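Local structure of superoxide dismutase [Mn/Fe] (Porphyromonas gingivalis, 1UER) at residues T71-L76 / A142-R147; G122-A127 / L154-W159; S20-E25 / Y163-Q168. The protein catalyses the dismutation of superoxide to oxygen and hydrogen peroxide, using one manganese or iron ion per subunit of a homodimer. All coordinates share one frame; numbering follows the deposited sequence.

Contact 1: T71-L76 / A142-R147; sequences TLNHNL and AGNPVR. With FE (Fe (III) ion), chain E.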
loop_
_atom_site.group_PDB
_atom_site.type_symbol
_atom_site.label_atom_id
_atom_site.label_comp_id
_atom_site.label_asym_id
_atom_site.label_seq_id
_atom_site.Cartn_x
_atom_site.Cartn_y
_atom_site.Cartn_z
ATOM N N THR A 71 -4.210 13.451 5.714
ATOM C CA THR A 71 -4.597 14.081 6.985
ATOM C C THR A 71 -6.154 14.097 7.103
ATOM O O THR A 71 -6.712 13.699 8.129
ATOM C CB THR A 71 -4.043 15.531 7.045
ATOM O OG1 THR A 71 -2.606 15.484 7.038
ATOM C CG2 THR A 71 -4.530 16.237 8.293
ATOM N N LEU A 72 -6.869 14.565 6.080
ATOM C CA LEU A 72 -8.333 14.590 6.159
ATOM C C LEU A 72 -8.907 13.182 6.328
ATOM O O LEU A 72 -9.744 12.955 7.196
ATOM C CB LEU A 72 -8.952 15.246 4.905
ATOM C CG LEU A 72 -10.487 15.309 4.844
ATOM C CD1 LEU A 72 -11.049 15.981 6.103
ATOM C CD2 LEU A 72 -10.922 15.972 3.534
ATOM N N ASN A 73 -8.429 12.229 5.522
ATOM C CA ASN A 73 -8.918 10.856 5.628
ATOM C C ASN A 73 -8.778 10.350 7.075
ATOM O O ASN A 73 -9.734 9.809 7.630
ATOM C CB ASN A 73 -8.093 9.928 4.735
ATOM C CG ASN A 73 -8.543 9.944 3.305
ATOM O OD1 ASN A 73 -9.735 10.091 3.030
ATOM N ND2 ASN A 73 -7.598 9.742 2.371
ATOM N N HIS A 74 -7.585 10.508 7.663
ATOM C CA HIS A 74 -7.373 10.013 9.027
ATOM C C HIS A 74 -8.156 10.767 10.104
ATOM O O HIS A 74 -8.621 10.162 11.078
ATOM C CB HIS A 74 -5.875 9.977 9.341
ATOM C CG HIS A 74 -5.159 8.881 8.635
ATOM N ND1 HIS A 74 -4.637 9.036 7.370
ATOM C CD2 HIS A 74 -4.871 7.607 9.011
ATOM C CE1 HIS A 74 -4.055 7.908 6.997
ATOM N NE2 HIS A 74 -4.184 7.029 7.970
ATOM N N ASN A 75 -8.356 12.072 9.926
ATOM C CA ASN A 75 -9.136 12.810 10.931
ATOM C C ASN A 75 -10.564 12.232 10.937
ATOM O O ASN A 75 -11.146 12.009 12.002
ATOM C CB ASN A 75 -9.184 14.305 10.603
ATOM C CG ASN A 75 -7.827 14.978 10.749
ATOM O OD1 ASN A 75 -6.898 14.410 11.342
ATOM N ND2 ASN A 75 -7.708 16.192 10.215
ATOM N N LEU A 76 -11.099 11.971 9.758
ATOM C CA LEU A 76 -12.447 11.411 9.661
ATOM C C LEU A 76 -12.477 9.981 10.191
ATOM O O LEU A 76 -13.400 9.574 10.895
ATOM C CB LEU A 76 -12.910 11.461 8.226
ATOM C CG LEU A 76 -13.167 12.897 7.750
ATOM C CD1 LEU A 76 -13.163 12.865 6.211
ATOM C CD2 LEU A 76 -14.526 13.467 8.282
ATOM N N ALA A 142 -4.072 8.363 -1.376
ATOM C CA ALA A 142 -4.575 9.448 -0.498
ATOM C C ALA A 142 -5.949 10.022 -0.870
ATOM O O ALA A 142 -6.378 11.022 -0.284
ATOM C CB ALA A 142 -3.560 10.607 -0.480
ATOM N N GLY A 143 -6.603 9.397 -1.833
ATOM C CA GLY A 143 -7.885 9.885 -2.322
ATOM C C GLY A 143 -8.937 10.105 -1.269
ATOM O O GLY A 143 -8.955 9.410 -0.276
ATOM N N ASN A 144 -9.821 11.076 -1.516
ATOM C CA ASN A 144 -10.926 11.390 -0.598
ATOM C C ASN A 144 -12.071 11.948 -1.454
ATOM O O ASN A 144 -11.817 12.684 -2.402
ATOM C CB ASN A 144 -10.490 12.407 0.458
ATOM C CG ASN A 144 -11.594 12.705 1.459
ATOM O OD1 ASN A 144 -12.456 13.530 1.193
ATOM N ND2 ASN A 144 -11.593 12.004 2.598
ATOM N N PRO A 145 -13.337 11.610 -1.119
ATOM C CA PRO A 145 -14.496 12.078 -1.890
ATOM C C PRO A 145 -14.677 13.567 -2.055
ATOM O O PRO A 145 -15.406 13.985 -2.967
ATOM C CB PRO A 145 -15.702 11.447 -1.182
ATOM C CG PRO A 145 -15.118 10.294 -0.380
ATOM C CD PRO A 145 -13.756 10.808 0.041
ATOM N N VAL A 146 -14.075 14.371 -1.188
ATOM C CA VAL A 146 -14.237 15.818 -1.358
ATOM C C VAL A 146 -13.620 16.238 -2.687
ATOM O O VAL A 146 -14.011 17.272 -3.257
ATOM C CB VAL A 146 -13.633 16.687 -0.186
ATOM C CG1 VAL A 146 -14.463 16.498 1.079
ATOM C CG2 VAL A 146 -12.206 16.359 0.087
ATOM N N ARG A 147 -12.684 15.434 -3.199
ATOM C CA ARG A 147 -12.034 15.755 -4.472
ATOM C C ARG A 147 -13.011 15.755 -5.643
ATOM O O ARG A 147 -12.756 16.409 -6.660
ATOM C CB ARG A 147 -10.856 14.792 -4.739
ATOM C CG ARG A 147 -9.833 15.326 -5.763
ATOM C CD ARG A 147 -8.375 15.310 -5.237
ATOM N NE ARG A 147 -7.423 15.815 -6.243
ATOM C CZ ARG A 147 -6.888 17.039 -6.278
ATOM N NH1 ARG A 147 -7.174 17.965 -5.357
ATOM N NH2 ARG A 147 -6.084 17.364 -7.291
HETATM FE FE FE E . -3.787 4.975 7.384
HETATM O O HOH W 1 -3.693 5.225 5.362
#

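Contact 2: G122-A127 / L154-W159; sequences GWVWLA and LGFDVW. With FE (Fe (III) ion), chain E.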
loop_
_atom_site.group_PDB
_atom_site.type_symbol
_atom_site.label_atom_id
_atom_site.label_comp_id
_atom_site.label_asym_id
_atom_site.label_seq_id
_atom_site.Cartn_x
_atom_site.Cartn_y
_atom_site.Cartn_z
ATOM N N GLY A 122 -5.150 2.357 -0.141
ATOM C CA GLY A 122 -6.274 3.231 -0.442
ATOM C C GLY A 122 -7.346 3.213 0.616
ATOM O O GLY A 122 -7.131 2.685 1.713
ATOM N N TRP A 123 -8.490 3.809 0.261
ATOM C CA TRP A 123 -9.644 3.948 1.158
ATOM C C TRP A 123 -10.950 3.559 0.477
ATOM O O TRP A 123 -11.083 3.769 -0.736
ATOM C CB TRP A 123 -9.789 5.429 1.565
ATOM C CG TRP A 123 -8.665 5.925 2.433
ATOM C CD1 TRP A 123 -7.400 6.239 2.046
ATOM C CD2 TRP A 123 -8.707 6.084 3.850
ATOM N NE1 TRP A 123 -6.636 6.578 3.138
ATOM C CE2 TRP A 123 -7.420 6.487 4.262
ATOM C CE3 TRP A 123 -9.721 5.917 4.827
ATOM C CZ2 TRP A 123 -7.109 6.722 5.590
ATOM C CZ3 TRP A 123 -9.403 6.160 6.149
ATOM C CH2 TRP A 123 -8.100 6.558 6.516
ATOM N N VAL A 124 -11.891 2.984 1.227
ATOM C CA VAL A 124 -13.226 2.770 0.674
ATOM C C VAL A 124 -14.124 3.782 1.440
ATOM O O VAL A 124 -14.160 3.816 2.685
ATOM C CB VAL A 124 -13.781 1.309 0.794
ATOM C CG1 VAL A 124 -13.711 0.794 2.216
ATOM C CG2 VAL A 124 -15.204 1.298 0.251
ATOM N N TRP A 125 -14.840 4.596 0.678
ATOM C CA TRP A 125 -15.663 5.659 1.258
ATOM C C TRP A 125 -17.141 5.587 0.904
ATOM O O TRP A 125 -17.490 5.305 -0.260
ATOM C CB TRP A 125 -15.151 7.024 0.721
ATOM C CG TRP A 125 -14.004 7.614 1.438
ATOM C CD1 TRP A 125 -12.671 7.582 1.078
ATOM C CD2 TRP A 125 -14.058 8.201 2.731
ATOM N NE1 TRP A 125 -11.904 8.103 2.094
ATOM C CE2 TRP A 125 -12.727 8.489 3.120
ATOM C CE3 TRP A 125 -15.106 8.503 3.605
ATOM C CZ2 TRP A 125 -12.422 9.068 4.356
ATOM C CZ3 TRP A 125 -14.807 9.066 4.827
ATOM C CH2 TRP A 125 -13.470 9.342 5.192
ATOM N N LEU A 126 -17.990 5.843 1.904
ATOM C CA LEU A 126 -19.427 5.993 1.677
ATOM C C LEU A 126 -19.501 7.532 1.571
ATOM O O LEU A 126 -19.030 8.251 2.486
ATOM C CB LEU A 126 -20.249 5.539 2.894
ATOM C CG LEU A 126 -21.733 5.928 2.788
ATOM C CD1 LEU A 126 -22.444 5.215 1.622
ATOM C CD2 LEU A 126 -22.409 5.585 4.109
ATOM N N ALA A 127 -20.057 8.055 0.475
ATOM C CA ALA A 127 -20.142 9.508 0.307
ATOM C C ALA A 127 -21.525 9.925 -0.176
ATOM O O ALA A 127 -22.300 9.094 -0.630
ATOM C CB ALA A 127 -19.093 9.984 -0.694
ATOM N N LEU A 154 -18.313 7.879 5.693
ATOM C CA LEU A 154 -17.716 6.752 6.425
ATOM C C LEU A 154 -16.559 6.233 5.598
ATOM O O LEU A 154 -16.749 5.890 4.432
ATOM C CB LEU A 154 -18.742 5.636 6.564
ATOM C CG LEU A 154 -18.199 4.382 7.244
ATOM C CD1 LEU A 154 -18.004 4.655 8.712
ATOM C CD2 LEU A 154 -19.203 3.242 7.073
ATOM N N GLY A 155 -15.365 6.164 6.180
ATOM C CA GLY A 155 -14.249 5.702 5.367
ATOM C C GLY A 155 -13.406 4.669 6.074
ATOM O O GLY A 155 -13.035 4.853 7.227
ATOM N N PHE A 156 -13.085 3.590 5.365
ATOM C CA PHE A 156 -12.258 2.512 5.910
ATOM C C PHE A 156 -10.912 2.542 5.205
ATOM O O PHE A 156 -10.834 2.609 3.972
ATOM C CB PHE A 156 -12.938 1.159 5.678
ATOM C CG PHE A 156 -14.159 0.912 6.559
ATOM C CD1 PHE A 156 -14.488 1.806 7.596
ATOM C CD2 PHE A 156 -14.978 -0.213 6.344
ATOM C CE1 PHE A 156 -15.638 1.586 8.422
ATOM C CE2 PHE A 156 -16.132 -0.449 7.160
ATOM C CZ PHE A 156 -16.447 0.464 8.197
ATOM N N ASP A 157 -9.858 2.507 6.007
ATOM C CA ASP A 157 -8.477 2.566 5.541
ATOM C C ASP A 157 -8.035 1.165 5.169
ATOM O O ASP A 157 -8.078 0.268 6.019
ATOM C CB ASP A 157 -7.609 3.089 6.687
ATOM C CG ASP A 157 -6.201 3.445 6.276
ATOM O OD1 ASP A 157 -5.828 3.255 5.114
ATOM O OD2 ASP A 157 -5.458 3.936 7.153
ATOM N N VAL A 158 -7.635 0.962 3.913
ATOM C CA VAL A 158 -7.160 -0.349 3.519
ATOM C C VAL A 158 -5.656 -0.339 3.232
ATOM O O VAL A 158 -5.111 -1.309 2.699
ATOM C CB VAL A 158 -7.991 -1.023 2.365
ATOM C CG1 VAL A 158 -9.483 -1.220 2.830
ATOM C CG2 VAL A 158 -7.950 -0.195 1.106
ATOM N N TRP A 159 -4.976 0.761 3.587
ATOM C CA TRP A 159 -3.498 0.739 3.547
ATOM C C TRP A 159 -3.150 -0.380 4.537
ATOM O O TRP A 159 -3.783 -0.486 5.597
ATOM C CB TRP A 159 -2.930 2.039 4.072
ATOM C CG TRP A 159 -2.972 3.158 3.054
ATOM C CD1 TRP A 159 -4.077 3.751 2.489
ATOM C CD2 TRP A 159 -1.832 3.883 2.593
ATOM N NE1 TRP A 159 -3.668 4.834 1.703
ATOM C CE2 TRP A 159 -2.297 4.925 1.759
ATOM C CE3 TRP A 159 -0.451 3.751 2.816
ATOM C CZ2 TRP A 159 -1.424 5.833 1.141
ATOM C CZ3 TRP A 159 0.432 4.677 2.198
ATOM C CH2 TRP A 159 -0.082 5.704 1.370
HETATM FE FE FE E . -3.787 4.975 7.384
HETATM O O HOH W 1 -3.693 5.225 5.362
#

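Contact 3: S20-E25 / Y163-Q168; sequences SKETVE and YYLTYQ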
loop_
_atom_site.group_PDB
_atom_site.type_symbol
_atom_site.label_atom_id
_atom_site.label_comp_id
_atom_site.label_asym_id
_atom_site.label_seq_id
_atom_site.Cartn_x
_atom_site.Cartn_y
_atom_site.Cartn_z
ATOM N N SER A 20 -5.966 -2.165 17.710
ATOM C CA SER A 20 -5.284 -2.322 18.990
ATOM C C SER A 20 -4.563 -1.076 19.469
ATOM O O SER A 20 -4.355 -0.134 18.717
ATOM C CB SER A 20 -4.265 -3.454 18.898
ATOM O OG SER A 20 -3.187 -3.061 18.066
ATOM N N LYS A 21 -4.168 -1.095 20.743
ATOM C CA LYS A 21 -3.417 0.001 21.330
ATOM C C LYS A 21 -2.158 0.239 20.509
ATOM O O LYS A 21 -1.823 1.378 20.205
ATOM C CB LYS A 21 -2.968 -0.332 22.765
ATOM C CG LYS A 21 -2.314 0.846 23.467
ATOM C CD LYS A 21 -2.228 0.622 24.994
ATOM C CE LYS A 21 -0.828 0.976 25.499
ATOM N NZ LYS A 21 -0.378 0.097 26.634
ATOM N N GLU A 22 -1.431 -0.835 20.205
ATOM C CA GLU A 22 -0.195 -0.711 19.435
ATOM C C GLU A 22 -0.496 -0.115 18.049
ATOM O O GLU A 22 0.260 0.714 17.559
ATOM C CB GLU A 22 0.530 -2.064 19.272
ATOM C CG GLU A 22 1.896 -1.944 18.554
ATOM C CD GLU A 22 2.565 -3.299 18.203
ATOM O OE1 GLU A 22 1.948 -4.365 18.394
ATOM O OE2 GLU A 22 3.712 -3.307 17.710
ATOM N N THR A 23 -1.610 -0.509 17.439
ATOM C CA THR A 23 -1.966 0.042 16.127
ATOM C C THR A 23 -2.285 1.541 16.211
ATOM O O THR A 23 -1.896 2.294 15.359
ATOM C CB THR A 23 -3.124 -0.780 15.480
ATOM O OG1 THR A 23 -2.586 -2.052 15.107
ATOM C CG2 THR A 23 -3.624 -0.138 14.173
ATOM N N VAL A 24 -2.966 1.981 17.260
ATOM C CA VAL A 24 -3.233 3.415 17.386
ATOM C C VAL A 24 -1.876 4.136 17.562
ATOM O O VAL A 24 -1.654 5.211 17.004
ATOM C CB VAL A 24 -4.110 3.696 18.629
ATOM C CG1 VAL A 24 -4.160 5.180 18.939
ATOM C CG2 VAL A 24 -5.518 3.103 18.411
ATOM N N GLU A 25 -0.964 3.532 18.325
ATOM C CA GLU A 25 0.331 4.174 18.569
ATOM C C GLU A 25 1.088 4.440 17.292
ATOM O O GLU A 25 1.656 5.529 17.119
ATOM C CB GLU A 25 1.172 3.332 19.530
ATOM C CG GLU A 25 0.472 3.217 20.878
ATOM C CD GLU A 25 1.217 2.362 21.880
ATOM O OE1 GLU A 25 1.998 1.478 21.456
ATOM O OE2 GLU A 25 1.033 2.584 23.109
ATOM N N TYR A 163 -4.091 -2.438 9.444
ATOM C CA TYR A 163 -4.495 -3.719 9.999
ATOM C C TYR A 163 -3.423 -4.785 10.035
ATOM O O TYR A 163 -3.691 -5.858 10.562
ATOM C CB TYR A 163 -5.663 -4.294 9.162
ATOM C CG TYR A 163 -5.352 -4.498 7.680
ATOM C CD1 TYR A 163 -4.700 -5.649 7.220
ATOM C CD2 TYR A 163 -5.740 -3.544 6.735
ATOM C CE1 TYR A 163 -4.440 -5.854 5.854
ATOM C CE2 TYR A 163 -5.488 -3.728 5.348
ATOM C CZ TYR A 163 -4.837 -4.892 4.923
ATOM O OH TYR A 163 -4.598 -5.104 3.579
ATOM N N TYR A 164 -2.231 -4.535 9.489
ATOM C CA TYR A 164 -1.275 -5.643 9.411
ATOM C C TYR A 164 -0.758 -6.231 10.729
ATOM O O TYR A 164 -0.544 -7.436 10.822
ATOM C CB TYR A 164 -0.093 -5.265 8.516
ATOM C CG TYR A 164 0.395 -6.436 7.688
ATOM C CD1 TYR A 164 -0.306 -6.860 6.550
ATOM C CD2 TYR A 164 1.495 -7.185 8.103
ATOM C CE1 TYR A 164 0.075 -8.030 5.829
ATOM C CE2 TYR A 164 1.879 -8.343 7.402
ATOM C CZ TYR A 164 1.169 -8.752 6.282
ATOM O OH TYR A 164 1.559 -9.900 5.628
ATOM N N LEU A 165 -0.591 -5.404 11.743
ATOM C CA LEU A 165 -0.072 -5.905 13.014
ATOM C C LEU A 165 -1.009 -6.924 13.653
ATOM O O LEU A 165 -0.535 -7.887 14.239
ATOM C CB LEU A 165 0.220 -4.741 13.986
ATOM C CG LEU A 165 1.432 -3.862 13.580
ATOM C CD1 LEU A 165 1.598 -2.683 14.572
ATOM C CD2 LEU A 165 2.748 -4.688 13.522
ATOM N N THR A 166 -2.321 -6.737 13.502
ATOM C CA THR A 166 -3.312 -7.642 14.098
ATOM C C THR A 166 -3.868 -8.693 13.171
ATOM O O THR A 166 -4.097 -9.857 13.585
ATOM C CB THR A 166 -4.477 -6.812 14.681
ATOM O OG1 THR A 166 -3.966 -5.948 15.708
ATOM C CG2 THR A 166 -5.537 -7.714 15.274
ATOM N N TYR A 167 -4.080 -8.320 11.908
ATOM C CA TYR A 167 -4.669 -9.228 10.929
ATOM C C TYR A 167 -3.741 -9.756 9.825
ATOM O O TYR A 167 -4.127 -10.659 9.101
ATOM C CB TYR A 167 -5.840 -8.527 10.224
ATOM C CG TYR A 167 -6.956 -8.105 11.154
ATOM C CD1 TYR A 167 -6.853 -6.935 11.906
ATOM C CD2 TYR A 167 -8.099 -8.889 11.290
ATOM C CE1 TYR A 167 -7.872 -6.557 12.785
ATOM C CE2 TYR A 167 -9.126 -8.520 12.166
ATOM C CZ TYR A 167 -8.999 -7.366 12.901
ATOM O OH TYR A 167 -10.001 -7.048 13.784
ATOM N N GLN A 168 -2.536 -9.204 9.708
ATOM C CA GLN A 168 -1.640 -9.561 8.595
ATOM C C GLN A 168 -2.412 -9.485 7.272
ATOM O O GLN A 168 -3.043 -8.466 7.012
ATOM C CB GLN A 168 -0.995 -10.934 8.818
ATOM C CG GLN A 168 -0.098 -10.898 10.019
ATOM C CD GLN A 168 -0.863 -11.235 11.286
ATOM O OE1 GLN A 168 -1.672 -12.151 11.291
ATOM N NE2 GLN A 168 -0.626 -10.482 12.350
HETATM O O HOH W 2 -5.597 -3.974 15.422
HETATM O O HOH W 3 -3.181 -3.764 13.208
#

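Contact 1: T71-L76 / A142-R147
N73 and N144 face each other through their amides, and each uses both ends of its side chain. ND2 of N144 donates to OD1 of N73 at 2.7 Å in a nearly straight bond (175° at the hydrogen) that runs in the amide plane of N144 but reaches the oxygen from above the carbonyl plane of N73. Turned the other way, ND2 of N73 gives a hydrogen to the backbone O of G143 at 3.0 Å, again meeting that carbonyl from above its plane. The two side chains run antiparallel alongside each other, their amide planes 40° apart. Asparagine suits both places because a short amide offers a donor and an acceptor from one rigid group. With CG anti to the backbone N (chi1 -177°), N144 swings its amide toward the helix, while its OD1 turns back to accept from V146 N at 3.0 Å. Together this Asx turn, just before the 3-10 segment that starts at P145, and the bond to N73 hold the amide's rotation.

Beside the polar pair lies an apolar one: CD2 of L72 meets CG2 of V146 tip to tip at 3.7 Å. L76 places CD1 4.0 Å from ND2 of N144. W123 and W125, from strand 122-128, touch the side chains of N73 and N144 respectively.

One residue on from N73, H74 binds the iron through NE2 at 2.2 Å, and its ND1 is hydrogen-bonded to the carbonyl of Q70. The contact joins the helix carrying this ligand to a C-terminal-domain loop, in a family whose metal is held from both domains (H27 and H74, D157 and H161).

Contact 2: G122-A127 / L154-W159
CG of D157 lies anti to its backbone N (chi1 -169°), whereas CG of W123 lies beside its own N (chi1 -67°), and these turns lay carboxylate and indole over one another with their planes 9° apart. CB of D157 sits 3.6 Å from the centroid of the W123 six-membered ring, a CH-pi contact over the face. OD2 binds the iron at 2.0 Å; OD1 takes a hydrogen from W159 N, closing an Asx turn, and a weak one from the metal-bound water. The broad indole gives D157 a flat face to lie on, and its NE1 is hydrogen-bonded to OE1 of Q70.

Two residues before D157, at the position facing W125, G155 has its CA 3.4 Å from the centroid of the W125 six-membered ring, so close that a CB would clash; hence glycine. The antiparallel strands are tied by bonds such as F156 N to V124 O, 2.9 Å, and L126 N to L154 O, 2.8 Å. On the other face, V124 packs CG1 against CB of F156.

Around this pair, strand 134-140 bonds to the far edge of 122-128, helix 62-79 packs on the tryptophan face, and helices 104-117 and 171-178 cover the face of V124 and F156.

Contact 3: S20-E25 / Y163-Q168
L165 reaches from helix 164-167 toward the first turn of helix 21-42. Its CB lies 4.0 Å from OG1 of T23. CG stands beside the backbone N (chi1 -70°), and the chain then extends so that CD1 comes to 3.8 Å from both CD and OE2 of E22. E22 is exposed to solvent, and its extended chain runs roughly perpendicular to the leucine. Leucine presents a methyl to the side of E22, a loose van der Waals contact beside its stem, while the carboxylate of this exposed residue can keep its hydration. The dimer partner also reaches this helix: L165 packs on Y164 of the second subunit, and OH of this chain's own Y164 is hydrogen-bonded to NE2 of H31 of the second subunit.

The hydroxyls of S20, T23 and T166 lie near one another, yet water carries the polar links between the segments. One water accepts from S20 N at 2.9 Å and is hydrogen-bonded to OG1 of T166 at 2.6 Å. A second lies 2.6 Å from OG1 of T23, also hydrogen-bonded, and accepts from T166 N at 3.1 Å. Serine suits the N-cap of helix 21-42, since OG accepts from T23 N at 3.1 Å and satisfies an amide that has no preceding turn to bond to. The threonines place a hydroxyl close to the backbone, where a single water can span the gap.

Such chemistry suggests a partly water-mediated seam between the two domains, in which two waters bridge small hydroxyls and backbone amides and L165 adds van der Waals contact.

How the contacts relate
Contacts 1 and 2 adjoin, their centres 9 Å apart, and both reach the iron: H74 of the first and D157 of the second are two of its four protein ligands, with H27 and H161 completing the set. Contact 3 lies nearer the surface, its centre about 21 Å from the centre of contact 1 and 17 Å from that of contact 2. Along the chain its segments enclose the other two contacts, whose own segments alternate. Contacts 1 and 3 both join the alpha-hairpin domain to the C-terminal domain, whereas contact 2 is internal to the latter's sheet. Contacts 1 and 2 supply ligands, while contact 3 lies next to the segments that carry H27 and H161.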